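Local coordinates for protein L-lysine 6-monooxygenase (Pseudomonas syringae pv. tomato, PDB 5CQF) that probably hydroxylates the side-chain amine of L-lysine with the help of FAD and NADPH, a step of siderophore biosynthesis, at residues Ile26-Ala31 against Ile47-Ala52; Asn393-Gly398 against Ala423-Arg428. All coordinates share one frame; numbering follows the deposited sequence.

Interaction 1: Ile26-Ala31 against Ile47-Ala52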
ATOM      1  N   ILE A  26      10.947  25.915 -19.025  1.00 36.59           N
ATOM      2  CA  ILE A  26      10.405  24.985 -20.008  1.00 36.08           C
ATOM      3  C   ILE A  26       8.894  25.019 -19.964  1.00 35.54           C
ATOM      4  O   ILE A  26       8.212  25.011 -21.006  1.00 36.15           O
ATOM      5  CB  ILE A  26      10.927  23.582 -19.758  1.00 36.00           C
ATOM      6  CG1 ILE A  26      12.388  23.504 -20.184  1.00 37.31           C
ATOM      7  CG2 ILE A  26      10.111  22.570 -20.528  1.00 37.50           C
ATOM      8  CD1 ILE A  26      13.148  22.382 -19.550  1.00 37.82           C
ATOM      9  N   ALA A  27       8.375  25.081 -18.743  1.00 33.95           N
ATOM     10  CA  ALA A  27       6.944  25.160 -18.540  1.00 33.70           C
ATOM     11  C   ALA A  27       6.387  26.369 -19.210  1.00 34.98           C
ATOM     12  O   ALA A  27       5.336  26.294 -19.782  1.00 35.56           O
ATOM     13  CB  ALA A  27       6.614  25.212 -17.058  1.00 32.80           C
ATOM     14  N   LEU A  28       7.079  27.506 -19.082  1.00 37.11           N
ATOM     15  CA  LEU A  28       6.670  28.750 -19.739  1.00 38.55           C
ATOM     16  C   LEU A  28       6.698  28.638 -21.240  1.00 39.36           C
ATOM     17  O   LEU A  28       5.756  29.065 -21.891  1.00 41.68           O
ATOM     18  CB  LEU A  28       7.578  29.897 -19.322  1.00 39.27           C
ATOM     19  CG  LEU A  28       7.197  31.250 -19.863  1.00 39.66           C
ATOM     20  CD1 LEU A  28       5.879  31.746 -19.298  1.00 39.57           C
ATOM     21  CD2 LEU A  28       8.335  32.193 -19.537  1.00 41.84           C
ATOM     22  N   ALA A  29       7.779  28.105 -21.796  1.00 39.34           N
ATOM     23  CA  ALA A  29       7.826  27.844 -23.250  1.00 41.52           C
ATOM     24  C   ALA A  29       6.705  26.943 -23.705  1.00 41.73           C
ATOM     25  O   ALA A  29       6.144  27.164 -24.776  1.00 41.98           O
ATOM     26  CB  ALA A  29       9.157  27.248 -23.662  1.00 42.83           C
ATOM     27  N   CYS A  30       6.330  25.947 -22.887  1.00 41.73           N
ATOM     28  CA  CYS A  30       5.218  25.088 -23.281  1.00 40.86           C
ATOM     29  C   CYS A  30       3.927  25.879 -23.430  1.00 40.89           C
ATOM     30  O   CYS A  30       3.142  25.591 -24.292  1.00 43.60           O
ATOM     31  CB  CYS A  30       5.001  23.945 -22.302  1.00 41.39           C
ATOM     32  SG  CYS A  30       6.289  22.695 -22.330  1.00 41.08           S
ATOM     33  N   ALA A  31       3.683  26.863 -22.587  1.00 41.12           N
ATOM     34  CA  ALA A  31       2.478  27.690 -22.746  1.00 41.96           C
ATOM     35  C   ALA A  31       2.496  28.427 -24.073  1.00 43.26           C
ATOM     36  O   ALA A  31       1.475  28.507 -24.750  1.00 42.77           O
ATOM     37  CB  ALA A  31       2.329  28.693 -21.617  1.00 40.30           C
ATOM     38  N   ILE A  47       9.971  35.496 -27.583  1.00 58.11           N
ATOM     39  CA  ILE A  47      10.610  35.386 -26.310  1.00 52.44           C
ATOM     40  C   ILE A  47      11.848  34.543 -26.539  1.00 49.96           C
ATOM     41  O   ILE A  47      11.808  33.595 -27.315  1.00 53.39           O
ATOM     42  CB  ILE A  47       9.649  34.754 -25.286  1.00 53.19           C
ATOM     43  CG1 ILE A  47      10.380  34.401 -23.997  1.00 52.12           C
ATOM     44  CG2 ILE A  47       9.015  33.485 -25.820  1.00 54.58           C
ATOM     45  CD1 ILE A  47       9.443  34.149 -22.852  1.00 53.79           C
ATOM     46  N   GLY A  48      12.949  34.909 -25.898  1.00 48.72           N
ATOM     47  CA  GLY A  48      14.205  34.151 -25.970  1.00 49.37           C
ATOM     48  C   GLY A  48      14.578  33.624 -24.597  1.00 49.90           C
ATOM     49  O   GLY A  48      14.225  34.228 -23.583  1.00 49.95           O
ATOM     50  N   TYR A  49      15.286  32.502 -24.533  1.00 49.85           N
ATOM     51  CA  TYR A  49      15.662  31.961 -23.226  1.00 50.61           C
ATOM     52  C   TYR A  49      17.176  31.828 -23.111  1.00 52.90           C
ATOM     53  O   TYR A  49      17.836  31.379 -24.044  1.00 55.95           O
ATOM     54  CB  TYR A  49      14.986  30.601 -22.972  1.00 48.24           C
ATOM     55  CG  TYR A  49      13.487  30.610 -23.121  1.00 46.10           C
ATOM     56  CD1 TYR A  49      12.900  30.543 -24.371  1.00 46.31           C
ATOM     57  CD2 TYR A  49      12.654  30.664 -22.008  1.00 44.62           C
ATOM     58  CE1 TYR A  49      11.521  30.541 -24.521  1.00 46.49           C
ATOM     59  CE2 TYR A  49      11.279  30.673 -22.146  1.00 43.67           C
ATOM     60  CZ  TYR A  49      10.715  30.603 -23.408  1.00 44.69           C
ATOM     61  OH  TYR A  49       9.349  30.620 -23.568  1.00 43.19           O
ATOM     62  N   LEU A  50      17.714  32.206 -21.959  1.00 52.49           N
ATOM     63  CA  LEU A  50      19.144  32.168 -21.741  1.00 54.96           C
ATOM     64  C   LEU A  50      19.385  31.230 -20.599  1.00 54.63           C
ATOM     65  O   LEU A  50      18.947  31.525 -19.488  1.00 53.61           O
ATOM     66  CB  LEU A  50      19.637  33.548 -21.324  1.00 55.90           C
ATOM     67  CG  LEU A  50      19.893  34.674 -22.336  1.00 59.48           C
ATOM     68  CD1 LEU A  50      19.160  34.550 -23.666  1.00 60.80           C
ATOM     69  CD2 LEU A  50      19.506  35.975 -21.666  1.00 59.07           C
ATOM     70  N   GLU A  51      20.078  30.122 -20.848  1.00 54.35           N
ATOM     71  CA  GLU A  51      20.391  29.164 -19.791  1.00 56.07           C
ATOM     72  C   GLU A  51      21.888  29.044 -19.628  1.00 56.40           C
ATOM     73  O   GLU A  51      22.601  28.800 -20.592  1.00 57.28           O
ATOM     74  CB  GLU A  51      19.770  27.794 -20.110  1.00 58.10           C
ATOM     75  CG  GLU A  51      20.205  26.600 -19.248  1.00 61.08           C
ATOM     76  CD  GLU A  51      20.147  26.833 -17.735  1.00 63.71           C
ATOM     77  OE1 GLU A  51      19.251  27.550 -17.218  1.00 65.36           O
ATOM     78  OE2 GLU A  51      21.017  26.274 -17.042  1.00 66.79           O
ATOM     79  N   ALA A  52      22.357  29.177 -18.396  1.00 58.87           N
ATOM     80  CA  ALA A  52      23.790  29.184 -18.111  1.00 61.52           C
ATOM     81  C   ALA A  52      24.456  27.835 -18.349  1.00 62.50           C
ATOM     82  O   ALA A  52      25.569  27.779 -18.836  1.00 62.90           O
ATOM     83  CB  ALA A  52      24.027  29.633 -16.680  1.00 62.00           C
TER

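Interaction 2: Asn393-Gly398 against Ala423-Arg428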
ATOM      1  N   ASN A 393       8.419  45.587 -17.278  1.00 64.62           N
ATOM      2  CA  ASN A 393       7.891  44.584 -16.385  1.00 59.64           C
ATOM      3  C   ASN A 393       8.869  43.480 -16.124  1.00 52.56           C
ATOM      4  O   ASN A 393       9.619  43.043 -17.005  1.00 47.07           O
ATOM      5  CB  ASN A 393       6.617  44.008 -16.958  1.00 64.18           C
ATOM      6  CG  ASN A 393       5.625  45.083 -17.322  1.00 67.75           C
ATOM      7  OD1 ASN A 393       4.931  45.604 -16.458  1.00 71.22           O
ATOM      8  ND2 ASN A 393       5.562  45.429 -18.607  1.00 68.32           N
ATOM      9  N   ILE A 394       8.846  43.035 -14.877  1.00 51.31           N
ATOM     10  CA  ILE A 394       9.695  41.953 -14.432  1.00 49.19           C
ATOM     11  C   ILE A 394       8.855  40.997 -13.605  1.00 47.14           C
ATOM     12  O   ILE A 394       7.977  41.429 -12.847  1.00 44.60           O
ATOM     13  CB  ILE A 394      10.884  42.472 -13.604  1.00 50.87           C
ATOM     14  CG1 ILE A 394      11.670  43.558 -14.377  1.00 51.97           C
ATOM     15  CG2 ILE A 394      11.818  41.326 -13.236  1.00 50.46           C
ATOM     16  CD1 ILE A 394      12.522  44.433 -13.497  1.00 51.96           C
ATOM     17  N   TRP A 395       9.138  39.705 -13.777  1.00 46.73           N
ATOM     18  CA  TRP A 395       8.467  38.622 -13.065  1.00 45.68           C
ATOM     19  C   TRP A 395       9.533  37.759 -12.448  1.00 45.83           C
ATOM     20  O   TRP A 395      10.571  37.535 -13.088  1.00 49.70           O
ATOM     21  CB  TRP A 395       7.677  37.760 -14.023  1.00 44.87           C
ATOM     22  CG  TRP A 395       6.431  38.402 -14.567  1.00 47.14           C
ATOM     23  CD1 TRP A 395       5.168  38.297 -14.058  1.00 47.99           C
ATOM     24  CD2 TRP A 395       6.320  39.220 -15.738  1.00 44.56           C
ATOM     25  NE1 TRP A 395       4.290  39.011 -14.828  1.00 46.87           N
ATOM     26  CE2 TRP A 395       4.971  39.586 -15.863  1.00 45.21           C
ATOM     27  CE3 TRP A 395       7.233  39.700 -16.664  1.00 45.02           C
ATOM     28  CZ2 TRP A 395       4.510  40.398 -16.885  1.00 46.66           C
ATOM     29  CZ3 TRP A 395       6.776  40.504 -17.689  1.00 45.69           C
ATOM     30  CH2 TRP A 395       5.426  40.845 -17.790  1.00 46.81           C
ATOM     31  N   VAL A 396       9.300  37.285 -11.227  1.00 42.02           N
ATOM     32  CA  VAL A 396      10.146  36.239 -10.653  1.00 42.99           C
ATOM     33  C   VAL A 396       9.350  34.941 -10.604  1.00 42.61           C
ATOM     34  O   VAL A 396       8.392  34.839  -9.868  1.00 42.91           O
ATOM     35  CB  VAL A 396      10.687  36.593  -9.258  1.00 43.45           C
ATOM     36  CG1 VAL A 396      11.579  35.471  -8.724  1.00 43.34           C
ATOM     37  CG2 VAL A 396      11.471  37.885  -9.319  1.00 42.70           C
ATOM     38  N   ASN A 397       9.754  33.965 -11.414  1.00 43.10           N
ATOM     39  CA  ASN A 397       8.994  32.716 -11.589  1.00 44.47           C
ATOM     40  C   ASN A 397       9.351  31.658 -10.548  1.00 45.38           C
ATOM     41  O   ASN A 397       9.962  30.627 -10.855  1.00 50.28           O
ATOM     42  CB  ASN A 397       9.209  32.173 -13.003  1.00 42.17           C
ATOM     43  CG  ASN A 397       8.194  31.134 -13.388  1.00 42.51           C
ATOM     44  OD1 ASN A 397       7.345  30.755 -12.589  1.00 42.21           O
ATOM     45  ND2 ASN A 397       8.270  30.664 -14.635  1.00 43.07           N
ATOM     46  N   GLY A 398       8.948  31.906  -9.313  1.00 45.61           N
ATOM     47  CA  GLY A 398       9.243  30.978  -8.213  1.00 44.56           C
ATOM     48  C   GLY A 398       8.471  31.374  -6.968  1.00 43.86           C
ATOM     49  O   GLY A 398       7.857  32.442  -6.918  1.00 42.84           O
ATOM     50  N   ALA A 423       2.446  33.940 -18.740  1.00 45.68           N
ATOM     51  CA  ALA A 423       2.339  34.065 -20.187  1.00 46.41           C
ATOM     52  C   ALA A 423       1.158  34.949 -20.584  1.00 49.05           C
ATOM     53  O   ALA A 423       1.246  35.695 -21.539  1.00 51.67           O
ATOM     54  CB  ALA A 423       2.229  32.702 -20.836  1.00 46.24           C
ATOM     55  N   SER A 424       0.055  34.874 -19.859  1.00 49.28           N
ATOM     56  CA  SER A 424      -1.042  35.793 -20.076  1.00 52.93           C
ATOM     57  C   SER A 424      -0.646  37.228 -19.719  1.00 54.52           C
ATOM     58  O   SER A 424      -0.901  38.174 -20.497  1.00 54.80           O
ATOM     59  CB  SER A 424      -2.251  35.370 -19.256  1.00 58.11           C
ATOM     60  OG  SER A 424      -1.904  35.284 -17.876  1.00 65.56           O
ATOM     61  N   ALA A 425       0.000  37.417 -18.570  1.00 53.89           N
ATOM     62  CA  ALA A 425       0.431  38.773 -18.206  1.00 51.60           C
ATOM     63  C   ALA A 425       1.378  39.308 -19.266  1.00 52.48           C
ATOM     64  O   ALA A 425       1.275  40.460 -19.633  1.00 50.48           O
ATOM     65  CB  ALA A 425       1.076  38.826 -16.832  1.00 52.20           C
ATOM     66  N   LEU A 426       2.267  38.462 -19.789  1.00 54.40           N
ATOM     67  CA  LEU A 426       3.174  38.894 -20.854  1.00 56.22           C
ATOM     68  C   LEU A 426       2.426  39.347 -22.092  1.00 57.61           C
ATOM     69  O   LEU A 426       2.797  40.345 -22.671  1.00 58.49           O
ATOM     70  CB  LEU A 426       4.176  37.811 -21.235  1.00 55.91           C
ATOM     71  CG  LEU A 426       5.377  37.739 -20.306  1.00 57.64           C
ATOM     72  CD1 LEU A 426       6.041  36.372 -20.301  1.00 58.94           C
ATOM     73  CD2 LEU A 426       6.385  38.803 -20.684  1.00 61.14           C
ATOM     74  N   GLU A 427       1.379  38.633 -22.489  1.00 59.81           N
ATOM     75  CA  GLU A 427       0.574  39.043 -23.656  1.00 66.47           C
ATOM     76  C   GLU A 427      -0.041  40.428 -23.510  1.00 67.77           C
ATOM     77  O   GLU A 427       0.052  41.227 -24.431  1.00 70.81           O
ATOM     78  CB  GLU A 427      -0.558  38.057 -23.917  1.00 69.43           C
ATOM     79  CG  GLU A 427      -1.344  38.331 -25.190  1.00 73.80           C
ATOM     80  CD  GLU A 427      -2.518  37.389 -25.374  1.00 74.53           C
ATOM     81  OE1 GLU A 427      -2.764  36.550 -24.486  1.00 79.08           O
ATOM     82  OE2 GLU A 427      -3.198  37.479 -26.417  1.00 79.18           O
ATOM     83  N   ARG A 428      -0.678  40.697 -22.363  1.00 71.12           N
ATOM     84  CA  ARG A 428      -1.318  42.001 -22.103  1.00 73.25           C
ATOM     85  C   ARG A 428      -0.305  43.130 -22.179  1.00 72.85           C
ATOM     86  O   ARG A 428      -0.593  44.195 -22.715  1.00 75.84           O
ATOM     87  CB  ARG A 428      -2.033  42.024 -20.749  1.00 75.68           C
ATOM     88  CG  ARG A 428      -3.336  41.237 -20.738  1.00 80.73           C
ATOM     89  CD  ARG A 428      -4.086  41.390 -19.418  1.00 83.63           C
ATOM     90  NE  ARG A 428      -3.411  40.734 -18.286  1.00 84.34           N
ATOM     91  CZ  ARG A 428      -3.464  39.425 -17.994  1.00 82.61           C
ATOM     92  NH1 ARG A 428      -4.156  38.578 -18.750  1.00 79.29           N
ATOM     93  NH2 ARG A 428      -2.807  38.950 -16.936  1.00 77.05           N
TER

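Interaction 1: Ile26-Ala31 against Ile47-Ala52
Tyr49 reaches from its strand to the helix and ends against Ala29. Its OH lies 3.2 Å from Ala29 CA, and the Ala29 methyl CB is 3.7 Å from Tyr49 CZ. That methyl meets the phenol end of the ring obliquely. The backbone N of Ala29 is also near the hydroxyl, but the angle is too poor for a hydrogen bond. CG of Tyr49 stands anti to its carbonyl carbon (chi1 -54°), and the ring spans the gap between strand and helix.

The other apolar contacts converge on one methyl of Leu28. CD2 of Leu28 sits at the ring edge of Tyr49, near the ring plane, 4.2 Å from CE2. The same CD2 is 4.0 Å from Ile47 CD1, where the two aliphatic side chains cross at a slant.

All four touching residues are buried. The axes of helix segment 26-31 and strand 47-50 run nearly antiparallel, at 162°, and approach to 10.5 Å. They belong to the beta-alpha-beta unit of strand 16-19, helix 23-37 and strand 47-50, as expected at the start of a Rossmann-type nucleotide-binding fold. Cys18 of strand 16-19 touches both Leu28 and Tyr49, and helix 412-428 packs on Leu28 through Ile422.

Interaction 2: Asn393-Gly398 against Ala423-Arg428
Helix 412-428 packs on edge strand 393-396 of the Rossmann-type parallel sheet that also holds strands 16-19 and 47-50. The strand contributes one large side chain, the indole of Trp395, and the helix meets it with Ala425 and Leu426. Leu426 makes a CH-pi contact with Trp395. CG of Leu426 lies over one face of the six-membered ring of Trp395, 4.2 Å from its centroid and 22° off the ring normal. It is displaced toward the rim. CD2 of Leu426 comes closer still, 3.5 Å from Trp395 CZ3. CG of Leu426 is anti to its carbonyl carbon (chi1 -82°), and the end of the side chain comes nearer to the strand than its base.

Ala425 approaches obliquely. Its CB is 3.8 Å from Trp395 CZ2 and 3.8 Å from Trp395 NE1. This NE1 is buried by the contact and has no hydrogen-bond partner in the model.

Strand 393-396 is one of the two edge strands of its sheet within this chain and pairs with strand 163-166. Val165 and Asn163 of that neighbour touch both Trp395 and Leu426. Phe32 of helix 23-37 packs on Leu426, and Ile422, one helical turn before Leu426, also touches Trp395.

Overall arrangement
From the N terminus, the chain runs through strand 16-19 and helix 23-37, then returns on strand 47-50. Interaction 1 closes this short loop, with 15 residues between its segments. Much later comes strand 393-396, followed by helix 412-428. Interaction 2 closes the chain between 393-398 and 423-428, 24 residues that include the earlier part of that helix. The two contacts are in series and neither nest nor cross. The centres of interactions 1 and 2 are about 12 Å apart. Both reach the same parallel sheet, interaction 2 at an edge strand, 393-396, within this chain. The helices meet directly: Ala423 CB is 4.1 Å from Leu28 CD1. The C-terminal helix is thus joined to the N-terminal beta-alpha-beta unit.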